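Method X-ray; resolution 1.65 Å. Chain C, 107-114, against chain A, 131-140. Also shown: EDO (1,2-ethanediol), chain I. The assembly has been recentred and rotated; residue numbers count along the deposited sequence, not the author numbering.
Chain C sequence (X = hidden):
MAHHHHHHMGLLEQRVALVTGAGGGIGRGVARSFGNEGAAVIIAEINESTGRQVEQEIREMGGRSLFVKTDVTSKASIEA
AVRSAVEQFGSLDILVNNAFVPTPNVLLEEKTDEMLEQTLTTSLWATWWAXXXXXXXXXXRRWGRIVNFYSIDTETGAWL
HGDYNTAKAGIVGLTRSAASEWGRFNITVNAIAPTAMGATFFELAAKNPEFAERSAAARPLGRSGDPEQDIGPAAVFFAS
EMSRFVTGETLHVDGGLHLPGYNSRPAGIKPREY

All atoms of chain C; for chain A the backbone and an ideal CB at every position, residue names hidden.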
# COMPACT_ATOMS: atom_id res chain seq x y z
N LEU C 107 25.15 -9.85 1.20
CA LEU C 107 24.01 -10.26 2.01
C LEU C 107 23.92 -9.38 3.25
O LEU C 107 24.90 -8.78 3.69
CB LEU C 107 24.12 -11.74 2.37
CG LEU C 107 23.96 -12.67 1.16
CD1 LEU C 107 24.37 -14.09 1.47
CD2 LEU C 107 22.52 -12.64 0.65
N LEU C 108 22.71 -9.28 3.80
CA LEU C 108 22.45 -8.33 4.89
C LEU C 108 23.41 -8.52 6.06
O LEU C 108 23.94 -7.53 6.59
CB LEU C 108 20.99 -8.46 5.35
CG LEU C 108 20.49 -7.55 6.47
CD1 LEU C 108 20.65 -6.08 6.10
CD2 LEU C 108 19.01 -7.86 6.71
N GLU C 109 23.66 -9.77 6.46
CA GLU C 109 24.57 -10.02 7.58
C GLU C 109 26.01 -9.69 7.24
O GLU C 109 26.84 -9.61 8.16
CB GLU C 109 24.45 -11.48 8.05
CG GLU C 109 24.90 -12.53 7.04
CD GLU C 109 23.79 -13.00 6.10
OE1 GLU C 109 23.93 -14.10 5.51
OE2 GLU C 109 22.79 -12.28 5.95
N GLU C 110 26.34 -9.48 5.96
CA GLU C 110 27.68 -9.08 5.57
C GLU C 110 27.84 -7.57 5.42
O GLU C 110 28.98 -7.09 5.38
CB GLU C 110 28.07 -9.73 4.23
CG GLU C 110 28.01 -11.25 4.22
CD GLU C 110 28.97 -11.92 5.19
OE1 GLU C 110 30.07 -11.37 5.45
OE2 GLU C 110 28.62 -13.00 5.70
N LYS C 111 26.74 -6.83 5.29
CA LYS C 111 26.83 -5.38 5.28
C LYS C 111 27.51 -4.90 6.56
O LYS C 111 27.28 -5.46 7.64
CB LYS C 111 25.44 -4.75 5.15
CG LYS C 111 24.68 -5.08 3.85
CD LYS C 111 25.10 -4.14 2.71
CE LYS C 111 24.33 -4.47 1.43
NZ LYS C 111 24.60 -3.54 0.30
N THR C 112 28.36 -3.88 6.44
CA THR C 112 28.97 -3.29 7.62
C THR C 112 28.16 -2.08 8.09
O THR C 112 27.39 -1.48 7.33
CB THR C 112 30.40 -2.85 7.32
OG1 THR C 112 30.37 -1.82 6.32
CG2 THR C 112 31.22 -4.03 6.82
N ASP C 113 28.36 -1.71 9.36
CA ASP C 113 27.77 -0.48 9.87
C ASP C 113 28.21 0.72 9.04
O ASP C 113 27.44 1.66 8.82
CB ASP C 113 28.15 -0.26 11.34
CG ASP C 113 27.46 -1.24 12.28
OD1 ASP C 113 26.63 -2.06 11.83
OD2 ASP C 113 27.75 -1.17 13.49
N GLU C 114 29.46 0.70 8.57
CA GLU C 114 29.97 1.81 7.76
C GLU C 114 29.18 1.95 6.46
O GLU C 114 28.94 3.08 5.99
CB GLU C 114 31.45 1.58 7.46
CG GLU C 114 32.37 1.77 8.67
CD GLU C 114 32.14 0.75 9.78
OE1 GLU C 114 31.85 -0.43 9.48
OE2 GLU C 114 32.25 1.15 10.96
N UNK A 131 18.88 -7.03 15.35
CA UNK A 131 18.59 -8.05 14.33
C UNK A 131 19.83 -8.82 13.94
O UNK A 131 19.81 -10.06 13.86
CB UNK A 131 17.98 -7.41 13.09
N UNK A 132 20.92 -8.12 13.64
CA UNK A 132 22.13 -8.82 13.21
C UNK A 132 22.77 -9.63 14.34
O UNK A 132 23.37 -10.67 14.08
CB UNK A 132 23.14 -7.81 12.66
N UNK A 133 22.61 -9.21 15.61
CA UNK A 133 23.14 -10.01 16.71
C UNK A 133 22.29 -11.25 16.97
O UNK A 133 22.83 -12.35 17.14
CB UNK A 133 23.23 -9.16 17.98
N UNK A 134 20.96 -11.09 16.99
CA UNK A 134 20.07 -12.22 17.21
C UNK A 134 20.11 -13.20 16.04
O UNK A 134 19.88 -14.40 16.22
CB UNK A 134 18.64 -11.73 17.43
N UNK A 135 20.42 -12.71 14.84
CA UNK A 135 20.55 -13.55 13.66
C UNK A 135 21.51 -14.72 13.87
O UNK A 135 21.29 -15.80 13.31
CB UNK A 135 21.02 -12.70 12.47
N UNK A 136 22.57 -14.53 14.64
CA UNK A 136 23.60 -15.56 14.75
C UNK A 136 23.01 -16.81 15.41
O UNK A 136 23.07 -17.89 14.80
CB UNK A 136 24.80 -15.04 15.55
N UNK A 137 22.44 -16.74 16.62
CA UNK A 137 21.82 -17.97 17.16
C UNK A 137 20.61 -18.44 16.38
O UNK A 137 20.35 -19.65 16.34
CB UNK A 137 21.41 -17.75 18.62
N UNK A 138 19.84 -17.53 15.76
CA UNK A 138 18.68 -17.94 14.98
C UNK A 138 19.09 -18.73 13.74
O UNK A 138 18.49 -19.76 13.42
CB UNK A 138 17.86 -16.72 14.57
N UNK A 139 20.10 -18.24 13.01
CA UNK A 139 20.59 -18.98 11.85
C UNK A 139 21.05 -20.37 12.25
O UNK A 139 20.74 -21.36 11.57
CB UNK A 139 21.73 -18.22 11.17
N UNK A 140 21.81 -20.48 13.34
CA UNK A 140 22.35 -21.78 13.73
C UNK A 140 21.24 -22.78 14.00
O UNK A 140 21.37 -23.97 13.68
CB UNK A 140 23.24 -21.64 14.97
C1 EDO I . 28.28 -14.48 9.68
O1 EDO I . 28.57 -15.01 10.99
C2 EDO I . 27.75 -13.07 9.85
O2 EDO I . 26.82 -13.07 10.95

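Positions 131-140 of chain A have helical backbone angles throughout, and no ideal CB lies within 5.5 Å of residues 107-114 of chain C. Contact therefore depends on side chains long enough to cross the gap, and the positions whose CA-to-CB bond points toward this stretch, 131, 132, 135 and 139, recur at helical spacing along one side.

Position 131 points toward the stretch, where the apolar end of Leu C108, CD2, is about 6.5 Å from the ideal CB of 131, so a medium or long apolar chain would suit, though small ones would also be tolerated. It is Met A131, which comes no nearer than 5.0 Å (CE to Leu C108 CD2).

At position 132 the CA is 6.3 Å from the CA of Glu C109, and the CB points toward a turn where the carbonyls of Leu C108 and Lys C111 converge, with the carboxylate of Asp C113 nearby. Acceptors and negative charge favour a long donor, lysine or arginine; several acceptors at different angles suit a guanidinium well. The residue is Arg A132. Arg A132 NH1 and Arg A132 NH2 both donate to Lys C111 O, at 2.7 and 2.8 Å, so one carbonyl near the guanidinium plane is held by two nitrogens. Arg A132 NH1 also lies 2.9 Å from Leu C108 O. A salt bridge joins Arg A132 NH2 to Asp C113 OD1 at 3.6 Å.

Positions 133 and 134 are out of reach of this stretch, which leaves their size undetermined; they are Ala A133 and Ala A134.

Position 135, one turn on from 132, points toward the aliphatic part of Glu C109. A large apolar group, such as leucine, methionine or an aromatic, could span the gap. It is Phe A135, with chi1 t; Phe A135 CE2 packs 3.5 Å from Glu C109 CB.

Positions 136, 137 and 138 do not reach this stretch, so it sets no preference there. At 137 the backbone N lacks a bond to the preceding turn and the helix is kinked, which permits proline. The residues are Val A136, Pro A137 and Met A138.

Position 139 again points toward the stretch, but across a wide gap. The carboxylate of Glu C109 and the ethanediol would suit a long polar or basic chain. Arg A139 extends with chi1 and chi2 both t. Arg A139 NH1 is 4.6 Å from Glu C109 OE1, beyond a salt bridge, and a water accepts from Arg A139 NH1 (2.7 Å) and donates to Glu C109 OE1 (2.7 Å). Arg A139 NH2 donates to ethanediol O1 at 2.7 Å.

Position 140 is out of reach; it is Glu A140.

Chain A (131-140) MRAAFVPMRE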
# COMPACT_ATOMS: atom_id res chain seq x y z
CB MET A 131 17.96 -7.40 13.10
CG MET A 131 16.56 -6.92 13.36
SD MET A 131 15.85 -6.03 11.96
CE MET A 131 15.95 -7.25 10.68
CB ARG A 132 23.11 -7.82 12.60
CG ARG A 132 22.63 -7.33 11.22
CD ARG A 132 22.97 -5.86 10.92
NE ARG A 132 24.39 -5.54 11.09
CZ ARG A 132 25.33 -5.70 10.15
NH1 ARG A 132 25.01 -6.22 8.97
NH2 ARG A 132 26.58 -5.34 10.40
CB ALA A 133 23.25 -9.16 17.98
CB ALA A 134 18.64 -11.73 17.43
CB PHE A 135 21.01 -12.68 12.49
CG PHE A 135 21.39 -13.45 11.25
CD1 PHE A 135 20.42 -13.95 10.40
CD2 PHE A 135 22.73 -13.60 10.91
CE1 PHE A 135 20.78 -14.63 9.24
CE2 PHE A 135 23.09 -14.27 9.76
CZ PHE A 135 22.13 -14.79 8.93
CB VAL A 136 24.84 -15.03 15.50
CG1 VAL A 136 25.87 -16.14 15.71
CG2 VAL A 136 25.45 -13.85 14.72
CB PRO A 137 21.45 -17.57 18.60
CG PRO A 137 21.32 -16.09 18.55
CD PRO A 137 22.38 -15.64 17.60
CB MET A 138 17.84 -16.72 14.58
CG MET A 138 17.13 -16.04 15.72
SD MET A 138 16.28 -14.57 15.11
CE MET A 138 15.53 -13.95 16.61
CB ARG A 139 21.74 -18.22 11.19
CG ARG A 139 22.44 -19.02 10.10
CD ARG A 139 23.59 -18.23 9.46
NE ARG A 139 24.58 -17.83 10.46
CZ ARG A 139 25.53 -16.92 10.27
NH1 ARG A 139 25.67 -16.33 9.09
NH2 ARG A 139 26.36 -16.61 11.27
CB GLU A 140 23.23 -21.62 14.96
CG GLU A 140 23.80 -22.95 15.43
CD GLU A 140 24.62 -22.82 16.68
OE1 GLU A 140 24.71 -23.84 17.42
OE2 GLU A 140 25.17 -21.73 16.92
O HOH W 1 24.63 -16.48 6.58
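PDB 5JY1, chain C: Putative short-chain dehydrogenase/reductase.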